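PDB 3U4J: NAD-dependent aldehyde dehydrogenase from Sinorhizobium meliloti, which oxidises aldehydes to the corresponding carboxylic acids, passing the hydride to NAD+ as the electron acceptor. Local coordinates for the interface of chains A and B and the interface of chains A and C. Numbering follows the deposited sequence. Chains: chain A/B/C, NAD-dependent aldehyde dehydrogenase.

Contact 1: the interface of chains A and B. Residues chain A 446, 454-456, 458; chain B 494-497.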
loop_
_atom_site.group_PDB
_atom_site.type_symbol
_atom_site.label_atom_id
_atom_site.label_comp_id
_atom_site.label_asym_id
_atom_site.label_seq_id
_atom_site.Cartn_x
_atom_site.Cartn_y
_atom_site.Cartn_z
ATOM N N ILE A 446 14.599 -14.645 -14.962
ATOM C CA ILE A 446 13.334 -13.921 -15.029
ATOM C C ILE A 446 13.469 -12.422 -14.660
ATOM O O ILE A 446 12.827 -11.567 -15.272
ATOM C CB ILE A 446 12.197 -14.713 -14.297
ATOM C CG1 ILE A 446 10.890 -14.665 -15.098
ATOM C CG2 ILE A 446 11.961 -14.226 -12.886
ATOM C CD1 ILE A 446 10.977 -15.327 -16.468
ATOM N N CYS A 454 5.493 -12.607 -16.824
ATOM C CA CYS A 454 6.524 -13.628 -16.771
ATOM C C CYS A 454 6.019 -14.846 -16.057
ATOM O O CYS A 454 5.116 -14.740 -15.216
ATOM C CB CYS A 454 7.753 -13.058 -16.050
ATOM S SG CYS A 454 8.678 -11.925 -17.085
ATOM N N TRP A 455 6.592 -16.004 -16.404
ATOM C CA TRP A 455 6.219 -17.258 -15.785
ATOM C C TRP A 455 7.501 -18.057 -15.511
ATOM O O TRP A 455 8.451 -18.000 -16.307
ATOM C CB TRP A 455 5.366 -18.118 -16.711
ATOM C CG TRP A 455 3.958 -17.789 -16.792
ATOM C CD1 TRP A 455 2.942 -18.418 -16.143
ATOM C CD2 TRP A 455 3.365 -16.761 -17.587
ATOM N NE1 TRP A 455 1.731 -17.848 -16.493
ATOM C CE2 TRP A 455 1.967 -16.827 -17.380
ATOM C CE3 TRP A 455 3.877 -15.784 -18.456
ATOM C CZ2 TRP A 455 1.068 -15.937 -17.999
ATOM C CZ3 TRP A 455 2.977 -14.916 -19.089
ATOM C CH2 TRP A 455 1.591 -15.003 -18.850
ATOM N N ILE A 456 7.517 -18.776 -14.394
ATOM C CA ILE A 456 8.562 -19.775 -14.160
ATOM C C ILE A 456 7.901 -21.148 -14.134
ATOM O O ILE A 456 6.915 -21.336 -13.412
ATOM C CB ILE A 456 9.383 -19.503 -12.833
ATOM C CG1 ILE A 456 10.303 -18.296 -13.028
ATOM C CG2 ILE A 456 10.254 -20.756 -12.463
ATOM C CD1 ILE A 456 11.010 -17.818 -11.776
ATOM N N SER A 458 5.930 -22.655 -16.099
ATOM C CA SER A 458 4.526 -22.549 -16.422
ATOM C C SER A 458 4.405 -21.615 -17.624
ATOM O O SER A 458 5.390 -21.017 -18.069
ATOM C CB SER A 458 3.734 -22.011 -15.203
ATOM O OG SER A 458 4.401 -20.909 -14.621
ATOM N N VAL B 494 5.044 -11.997 -12.050
ATOM C CA VAL B 494 5.615 -13.344 -12.260
ATOM C C VAL B 494 4.753 -14.396 -11.579
ATOM O O VAL B 494 4.575 -14.355 -10.349
ATOM C CB VAL B 494 7.076 -13.486 -11.747
ATOM C CG1 VAL B 494 7.707 -14.818 -12.247
ATOM C CG2 VAL B 494 7.966 -12.288 -12.186
ATOM N N HIS B 495 4.220 -15.337 -12.359
ATOM C CA HIS B 495 3.571 -16.511 -11.776
ATOM C C HIS B 495 4.642 -17.571 -11.734
ATOM O O HIS B 495 5.115 -18.040 -12.795
ATOM C CB HIS B 495 2.376 -16.987 -12.603
ATOM C CG HIS B 495 1.213 -16.041 -12.559
ATOM N ND1 HIS B 495 1.149 -14.909 -13.345
ATOM C CD2 HIS B 495 0.084 -16.042 -11.804
ATOM C CE1 HIS B 495 0.029 -14.252 -13.075
ATOM N NE2 HIS B 495 -0.641 -14.929 -12.157
ATOM N N VAL B 496 5.053 -17.903 -10.514
ATOM C CA VAL B 496 6.122 -18.874 -10.312
ATOM C C VAL B 496 5.461 -20.188 -9.916
ATOM O O VAL B 496 4.764 -20.262 -8.892
ATOM C CB VAL B 496 7.087 -18.457 -9.170
ATOM C CG1 VAL B 496 8.206 -19.500 -9.030
ATOM C CG2 VAL B 496 7.679 -17.043 -9.388
ATOM N N THR B 497 5.667 -21.231 -10.713
ATOM C CA THR B 497 5.264 -22.568 -10.303
ATOM C C THR B 497 6.482 -23.285 -9.712
ATOM O O THR B 497 7.546 -23.324 -10.342
ATOM C CB THR B 497 4.651 -23.386 -11.498
ATOM O OG1 THR B 497 3.336 -22.893 -11.764
ATOM C CG2 THR B 497 4.517 -24.848 -11.167
HETATM O O HOH W 1 2.743 -20.385 -12.358
HETATM O O HOH W 2 2.495 -13.716 -15.415
#
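A:Cys454, A:Trp455 and A:Ile456 pair in parallel with B:Val494, B:His495 and B:Val496, so two strands of different subunits form one sheet. The rungs are regular: B:His495 N gives to A:Cys454 O at 3.1 Å, and further bonds run from A:Ile456 N to B:His495 O and from B:Thr497 N to A:Ile456 O. A:Ile456 O is gripped twice, because A:Ser458 OG also donates to it at 2.8 Å, from the opposite face of the carbonyl plane and 64° out of it.

The tight side is aliphatic. A:Ile456 and B:Val496 lie alongside, pointing the same way, with A:Ile456 CB 4.0 Å from B:Val496 CG1. CG1 of B:Val494 is anti to the backbone N (chi1 -169°), which leaves CG2 to meet A:Cys454 CB at 3.9 Å.

The other side is looser and mediated by water. A:Trp455 and B:His495 also run side by side; the indole CD1 of A:Trp455 lies 3.9 Å from B:His495 CB, and B:His495 ND1 stands offset toward the rim of one indole face. Water 2, in the imidazole plane 2.7 Å from B:His495 ND1, sits over the centre of that face and also bonds A:Cys454 O. Water 1 links A:Ser458 OG to B:Thr497 OG1, which lie 3.6 Å apart.

In the fold, strand 453-456, just after helix 439-448, is thus extended by the C-terminal strand 489-497 of the partner.

Contact 2: the interface of chains A and B. Residues chain A 449, 451-452, 454, 471, 478; chain B 160, 490-493.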
loop_
_atom_site.group_PDB
_atom_site.type_symbol
_atom_site.label_atom_id
_atom_site.label_comp_id
_atom_site.label_asym_id
_atom_site.label_seq_id
_atom_site.Cartn_x
_atom_site.Cartn_y
_atom_site.Cartn_z
ATOM N N ILE A 449 14.983 -10.635 -17.900
ATOM C CA ILE A 449 14.224 -10.586 -19.168
ATOM C C ILE A 449 13.277 -9.378 -19.131
ATOM O O ILE A 449 12.557 -9.184 -18.146
ATOM C CB ILE A 449 13.479 -11.904 -19.446
ATOM C CG1 ILE A 449 14.516 -13.004 -19.731
ATOM C CG2 ILE A 449 12.507 -11.754 -20.626
ATOM C CD1 ILE A 449 13.937 -14.428 -19.761
ATOM N N ALA A 451 10.270 -8.176 -19.941
ATOM C CA ALA A 451 8.899 -8.509 -20.316
ATOM C C ALA A 451 8.018 -8.368 -19.076
ATOM O O ALA A 451 8.477 -8.631 -17.967
ATOM C CB ALA A 451 8.814 -9.921 -20.854
ATOM N N GLY A 452 6.779 -7.923 -19.268
ATOM C CA GLY A 452 5.865 -7.612 -18.142
ATOM C C GLY A 452 5.101 -8.774 -17.563
ATOM O O GLY A 452 4.706 -8.732 -16.396
ATOM N N CYS A 454 5.493 -12.607 -16.824
ATOM C CA CYS A 454 6.524 -13.628 -16.771
ATOM C C CYS A 454 6.019 -14.846 -16.057
ATOM O O CYS A 454 5.116 -14.740 -15.216
ATOM C CB CYS A 454 7.753 -13.058 -16.050
ATOM S SG CYS A 454 8.678 -11.925 -17.085
ATOM N N TYR A 471 6.500 -4.486 -21.666
ATOM C CA TYR A 471 7.616 -3.550 -21.748
ATOM C C TYR A 471 7.732 -3.205 -23.215
ATOM O O TYR A 471 7.118 -3.887 -24.054
ATOM C CB TYR A 471 8.908 -4.268 -21.341
ATOM C CG TYR A 471 9.170 -4.483 -19.844
ATOM C CD1 TYR A 471 10.455 -4.277 -19.321
ATOM C CD2 TYR A 471 8.164 -4.910 -18.970
ATOM C CE1 TYR A 471 10.734 -4.495 -17.962
ATOM C CE2 TYR A 471 8.433 -5.125 -17.592
ATOM C CZ TYR A 471 9.715 -4.903 -17.117
ATOM O OH TYR A 471 9.994 -5.098 -15.795
ATOM N N ARG A 478 -0.759 -0.856 -17.020
ATOM C CA ARG A 478 -0.957 -2.187 -16.439
ATOM C C ARG A 478 -2.419 -2.439 -16.142
ATOM O O ARG A 478 -3.119 -1.551 -15.664
ATOM C CB ARG A 478 -0.133 -2.338 -15.169
ATOM C CG ARG A 478 1.393 -2.471 -15.429
ATOM C CD ARG A 478 1.736 -3.837 -16.067
ATOM N NE ARG A 478 3.175 -4.053 -16.256
ATOM C CZ ARG A 478 3.873 -3.607 -17.304
ATOM N NH1 ARG A 478 3.275 -2.869 -18.248
ATOM N NH2 ARG A 478 5.181 -3.886 -17.401
ATOM N N GLU B 160 10.896 -2.570 -11.412
ATOM C CA GLU B 160 12.177 -2.363 -12.121
ATOM C C GLU B 160 12.173 -0.963 -12.704
ATOM O O GLU B 160 11.099 -0.407 -12.900
ATOM C CB GLU B 160 12.324 -3.362 -13.265
ATOM C CG GLU B 160 12.376 -4.821 -12.820
ATOM C CD GLU B 160 12.511 -5.797 -13.985
ATOM O OE1 GLU B 160 12.445 -5.377 -15.173
ATOM O OE2 GLU B 160 12.671 -6.994 -13.685
ATOM N N GLN B 490 8.789 0.032 -14.242
ATOM C CA GLN B 490 8.009 -0.978 -14.925
ATOM C C GLN B 490 7.704 -1.998 -13.846
ATOM O O GLN B 490 8.543 -2.231 -12.952
ATOM C CB GLN B 490 8.838 -1.671 -16.017
ATOM C CG GLN B 490 9.064 -0.891 -17.325
ATOM C CD GLN B 490 7.893 -0.951 -18.330
ATOM O OE1 GLN B 490 8.058 -0.569 -19.485
ATOM N NE2 GLN B 490 6.723 -1.394 -17.892
ATOM N N PHE B 491 6.529 -2.617 -13.944
ATOM C CA PHE B 491 6.125 -3.688 -13.045
ATOM C C PHE B 491 6.023 -4.997 -13.797
ATOM O O PHE B 491 5.429 -5.080 -14.892
ATOM C CB PHE B 491 4.829 -3.320 -12.358
ATOM C CG PHE B 491 4.947 -2.074 -11.501
ATOM C CD1 PHE B 491 5.431 -2.154 -10.204
ATOM C CD2 PHE B 491 4.615 -0.825 -12.012
ATOM C CE1 PHE B 491 5.545 -1.009 -9.400
ATOM C CE2 PHE B 491 4.726 0.331 -11.219
ATOM C CZ PHE B 491 5.207 0.224 -9.913
ATOM N N LYS B 492 6.646 -6.016 -13.226
ATOM C CA LYS B 492 6.735 -7.303 -13.888
ATOM C C LYS B 492 5.975 -8.302 -13.035
ATOM O O LYS B 492 6.326 -8.504 -11.864
ATOM C CB LYS B 492 8.204 -7.698 -14.019
ATOM C CG LYS B 492 8.453 -9.141 -14.475
ATOM C CD LYS B 492 9.978 -9.411 -14.457
ATOM C CE LYS B 492 10.675 -8.755 -15.657
ATOM N NZ LYS B 492 12.177 -8.769 -15.492
ATOM N N GLY B 493 4.884 -8.856 -13.576
ATOM C CA GLY B 493 4.121 -9.864 -12.822
ATOM C C GLY B 493 4.724 -11.224 -13.092
ATOM O O GLY B 493 4.917 -11.571 -14.253
#
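The A:Tyr471 ring is sandwiched between A:Ala451 N on one face and B:Gln490 on the other, beside the intersubunit sheet of this aldehyde dehydrogenase family protein. B:Gln490 runs antiparallel to the tyrosine and bends at chi2 (-81°), laying its amide almost flat on the ring, with 4° between the planes; its CB reaches A:Tyr471 CZ at 3.5 Å. At the edge of the A:Arg478 guanidinium lie A:Tyr471 CE2 and B:Phe491 O, both in plane. The arginine holds that carbonyl side-on: NE and NH2 of A:Arg478 each stand 2.8 Å from B:Phe491 O, on opposite faces of the carbonyl plane. B:Gln490 NE2 also nears NH2, but no hydrogen bond joins them.

From the ring's tip, A:Tyr471 OH donates to B:Glu160 OE1 at 2.5 Å, arriving from above a carboxylate turned 84° from the ring. B:Lys492 NZ holds the other oxygen, B:Glu160 OE2, on its syn side at 2.6 Å in a salt bridge, and crosses to A:Ile449 O at 2.7 Å. Its stem passes A:Cys454 SG, CG lying 3.8 Å from the sulphur. Backbone bonds tie B:Gly493 N to A:Gly452 O and A:Cys454 N to B:Gly493 O.

Contact 3: the interface of chains A and B. Residues chain A 290, 327, 342; chain B 502-505.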
loop_
_atom_site.group_PDB
_atom_site.type_symbol
_atom_site.label_atom_id
_atom_site.label_comp_id
_atom_site.label_asym_id
_atom_site.label_seq_id
_atom_site.Cartn_x
_atom_site.Cartn_y
_atom_site.Cartn_z
ATOM N N ASP A 290 5.322 -30.201 -22.518
ATOM C CA ASP A 290 3.887 -29.937 -22.521
ATOM C C ASP A 290 3.625 -28.426 -22.534
ATOM O O ASP A 290 2.768 -27.935 -23.272
ATOM C CB ASP A 290 3.267 -30.625 -21.291
ATOM C CG ASP A 290 1.790 -30.346 -21.142
ATOM O OD1 ASP A 290 1.430 -29.413 -20.382
ATOM O OD2 ASP A 290 0.981 -31.056 -21.791
ATOM N N ILE A 327 3.817 -34.895 -28.701
ATOM C CA ILE A 327 2.566 -34.218 -28.333
ATOM C C ILE A 327 1.935 -33.613 -29.591
ATOM O O ILE A 327 0.734 -33.759 -29.826
ATOM C CB ILE A 327 2.774 -33.146 -27.211
ATOM C CG1 ILE A 327 3.119 -33.839 -25.878
ATOM C CG2 ILE A 327 1.529 -32.311 -27.026
ATOM C CD1 ILE A 327 3.835 -32.939 -24.822
ATOM N N LYS A 342 -8.572 -29.474 -29.089
ATOM C CA LYS A 342 -7.686 -28.673 -28.238
ATOM C C LYS A 342 -7.228 -27.415 -28.964
ATOM O O LYS A 342 -6.837 -26.443 -28.337
ATOM C CB LYS A 342 -6.452 -29.495 -27.794
ATOM C CG LYS A 342 -6.765 -30.696 -26.886
ATOM C CD LYS A 342 -7.284 -30.302 -25.489
ATOM C CE LYS A 342 -6.183 -29.766 -24.572
ATOM N NZ LYS A 342 -4.981 -30.665 -24.635
ATOM N N ALA B 502 -0.039 -28.685 -13.810
ATOM C CA ALA B 502 -0.858 -29.766 -14.382
ATOM C C ALA B 502 -0.711 -29.731 -15.928
ATOM O O ALA B 502 -0.655 -28.643 -16.508
ATOM C CB ALA B 502 -2.339 -29.622 -13.941
ATOM N N PRO B 503 -0.574 -30.909 -16.590
ATOM C CA PRO B 503 -0.290 -30.859 -18.041
ATOM C C PRO B 503 -1.486 -30.367 -18.847
ATOM O O PRO B 503 -2.616 -30.637 -18.473
ATOM C CB PRO B 503 0.007 -32.324 -18.396
ATOM C CG PRO B 503 -0.684 -33.123 -17.329
ATOM C CD PRO B 503 -0.492 -32.291 -16.080
ATOM N N TRP B 504 -1.219 -29.635 -19.934
ATOM C CA TRP B 504 -2.244 -29.233 -20.886
ATOM C C TRP B 504 -2.687 -30.448 -21.697
ATOM O O TRP B 504 -3.881 -30.699 -21.844
ATOM C CB TRP B 504 -1.680 -28.157 -21.818
ATOM C CG TRP B 504 -2.610 -27.642 -22.885
ATOM C CD1 TRP B 504 -3.779 -26.963 -22.700
ATOM C CD2 TRP B 504 -2.400 -27.695 -24.314
ATOM N NE1 TRP B 504 -4.325 -26.615 -23.920
ATOM C CE2 TRP B 504 -3.498 -27.058 -24.922
ATOM C CE3 TRP B 504 -1.398 -28.240 -25.124
ATOM C CZ2 TRP B 504 -3.615 -26.927 -26.305
ATOM C CZ3 TRP B 504 -1.514 -28.115 -26.510
ATOM C CH2 TRP B 504 -2.616 -27.460 -27.081
ATOM N N PHE B 505 -1.724 -31.210 -22.199
ATOM C CA PHE B 505 -2.025 -32.396 -22.993
ATOM C C PHE B 505 -2.173 -33.622 -22.100
ATOM O O PHE B 505 -1.208 -34.052 -21.458
ATOM C CB PHE B 505 -0.941 -32.631 -24.042
ATOM C CG PHE B 505 -1.157 -33.874 -24.875
ATOM C CD1 PHE B 505 -2.100 -33.889 -25.899
ATOM C CD2 PHE B 505 -0.402 -35.030 -24.631
ATOM C CE1 PHE B 505 -2.290 -35.033 -26.674
ATOM C CE2 PHE B 505 -0.577 -36.177 -25.406
ATOM C CZ PHE B 505 -1.522 -36.182 -26.426
#
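A:Asp290 takes hold of two consecutive peptide N-H groups, of B:Trp504 and B:Phe505, near the end of the modelled partner chain in this aldehyde dehydrogenase family member. The hydrogen bonds form a fork: A:Asp290 OD1 accepts B:Trp504 N at 2.7 Å and A:Asp290 OD2 accepts B:Phe505 N at 2.7 Å, each through the syn lone pair, on the side of the other oxygen. Both are nearly straight, 161° and 163° at the hydrogen. With CG anti to its backbone N (chi1 176°), the aspartate projects from helix 285-297, and the pair of hydrogen bonds, one to each oxygen, would hold the rotation of its carboxylate. A third hydrogen bond comes from A:Lys342 NZ to B:Trp504 O at 3.0 Å, approaching from above the carbonyl plane.

Charge-to-ring contact adds to it. A:Lys342, bent at chi2, chi3 and chi4, doubles back over the indole of B:Trp504, putting NZ 4.1 Å from the centroid of the six-membered ring, a cation-pi contact, while CE lies over the five-membered ring at 3.9 Å from its centroid. The NZ amino group thus serves both the carbonyl and the ring of the same residue.

Apolar packing involves B:Phe505 and A:Ile327 of helix 317-330, which slide past each other in opposite directions. The CG2 branch of A:Ile327 touches B:Phe505 CG at 3.8 Å, and CG1 approaches B:Phe505 CD2 at 3.9 Å.

Contact 4: the interface of chains A and C. Residues chain A 83-84, 87, 138-139, 141; chain C 148, 150.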
loop_
_atom_site.group_PDB
_atom_site.type_symbol
_atom_site.label_atom_id
_atom_site.label_comp_id
_atom_site.label_asym_id
_atom_site.label_seq_id
_atom_site.Cartn_x
_atom_site.Cartn_y
_atom_site.Cartn_z
ATOM N N SER A 83 -21.737 4.519 -3.981
ATOM C CA SER A 83 -20.606 4.016 -3.171
ATOM C C SER A 83 -19.913 2.917 -3.974
ATOM O O SER A 83 -20.517 2.347 -4.908
ATOM C CB SER A 83 -21.083 3.439 -1.846
ATOM O OG SER A 83 -21.981 2.363 -2.072
ATOM N N GLY A 84 -18.666 2.623 -3.628
ATOM C CA GLY A 84 -17.985 1.453 -4.146
ATOM C C GLY A 84 -18.809 0.190 -3.901
ATOM O O GLY A 84 -18.952 -0.657 -4.786
ATOM N N ARG A 87 -21.622 -0.158 -6.472
ATOM C CA ARG A 87 -21.118 -0.572 -7.781
ATOM C C ARG A 87 -20.741 -2.036 -7.736
ATOM O O ARG A 87 -21.021 -2.765 -8.661
ATOM C CB ARG A 87 -19.925 0.280 -8.210
ATOM C CG ARG A 87 -20.316 1.714 -8.674
ATOM C CD ARG A 87 -19.124 2.441 -9.394
ATOM N NE ARG A 87 -18.094 2.795 -8.413
ATOM C CZ ARG A 87 -18.081 3.911 -7.692
ATOM N NH1 ARG A 87 -19.040 4.821 -7.861
ATOM N NH2 ARG A 87 -17.127 4.105 -6.784
ATOM N N ALA A 138 -13.317 -3.230 -6.090
ATOM C CA ALA A 138 -13.894 -1.936 -6.436
ATOM C C ALA A 138 -14.342 -1.157 -5.207
ATOM O O ALA A 138 -14.195 0.058 -5.169
ATOM C CB ALA A 138 -15.082 -2.082 -7.445
ATOM N N ARG A 139 -14.853 -1.848 -4.194
ATOM C CA ARG A 139 -15.338 -1.133 -3.006
ATOM C C ARG A 139 -14.230 -0.703 -2.020
ATOM O O ARG A 139 -14.452 0.146 -1.155
ATOM C CB ARG A 139 -16.456 -1.928 -2.323
ATOM C CG ARG A 139 -16.024 -3.210 -1.632
ATOM C CD ARG A 139 -17.264 -3.897 -1.086
ATOM N NE ARG A 139 -17.847 -3.147 0.017
ATOM C CZ ARG A 139 -18.867 -3.590 0.739
ATOM N NH1 ARG A 139 -19.426 -4.759 0.433
ATOM N NH2 ARG A 139 -19.325 -2.876 1.760
ATOM N N LEU A 141 -11.127 0.627 -2.931
ATOM C CA LEU A 141 -10.158 1.504 -3.556
ATOM C C LEU A 141 -9.929 2.720 -2.681
ATOM O O LEU A 141 -10.877 3.314 -2.163
ATOM C CB LEU A 141 -10.610 1.921 -4.948
ATOM C CG LEU A 141 -10.794 0.756 -5.937
ATOM C CD1 LEU A 141 -11.296 1.299 -7.271
ATOM C CD2 LEU A 141 -9.495 0.004 -6.099
ATOM N N ASN C 148 -15.099 6.828 -1.748
ATOM C CA ASN C 148 -16.155 6.053 -2.385
ATOM C C ASN C 148 -17.115 5.398 -1.380
ATOM O O ASN C 148 -17.642 4.314 -1.639
ATOM C CB ASN C 148 -15.505 4.974 -3.273
ATOM C CG ASN C 148 -14.535 4.081 -2.480
ATOM O OD1 ASN C 148 -14.355 4.259 -1.260
ATOM N ND2 ASN C 148 -13.924 3.107 -3.161
ATOM N N GLY C 150 -19.992 6.957 -0.465
ATOM C CA GLY C 150 -21.254 7.705 -0.589
ATOM C C GLY C 150 -20.948 9.170 -0.850
ATOM O O GLY C 150 -20.020 9.731 -0.247
#
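C:Asn148 bonds A:Gly84, the first residue of helix 84-100, and lies against A:Leu141 and A:Arg87. The hydrogen bond of the patch is a backbone one: A:Gly84 N gives to C:Asn148 O at 2.8 Å, nearly straight (168° at the hydrogen), the donor tilted modestly from the carbonyl plane. The partner's carbonyl therefore accepts an N-H at the helix start, where the helix dipole would probably strengthen the bond.

The side-chain amide makes a looser polar approach. CG of C:Asn148 takes the crowded position between backbone N and carbonyl carbon (chi1 56°), which swings the amide away from A:Gly84 and toward the segment after helix 117-138. There C:Asn148 ND2 comes 3.2 Å from A:Leu141 O and 3.6 Å from A:Arg139 O, so the nitrogen lies near backbone carbonyls, with no hydrogen bond claimed.

Van der Waals contact is sparse. A:Arg87 crosses the asparagine at about a right angle, its NH2 4.0 Å from C:Asn148 CB, and A:Ser83 CB lies 3.9 Å from C:Gly150 N. The A:Arg87 guanidinium has A:Ser83 O over one face, a neighbour within its own chain.

For the protein, this small patch sets a loop of chain C against two segments of chain A, and it probably helps join dimers into the tetramer.

Contacts 1, 2 and 3 all belong to the two-fold interface of chains A and B. Contacts 1 and 2 have centres about 12 Å apart, share A:Cys454 and use successive stretches of the partner's strand 489-497; contact 3 lies about 17 Å from contact 1 and 26 Å from contact 2, where the modelled chain that follows that strand ends on helices of A. One C-terminal segment is thus fastened along its length. Contact 4, on the A and C interface, is about 29 to 41 Å from the others, consistent with a tetramer built through separate surfaces of each subunit.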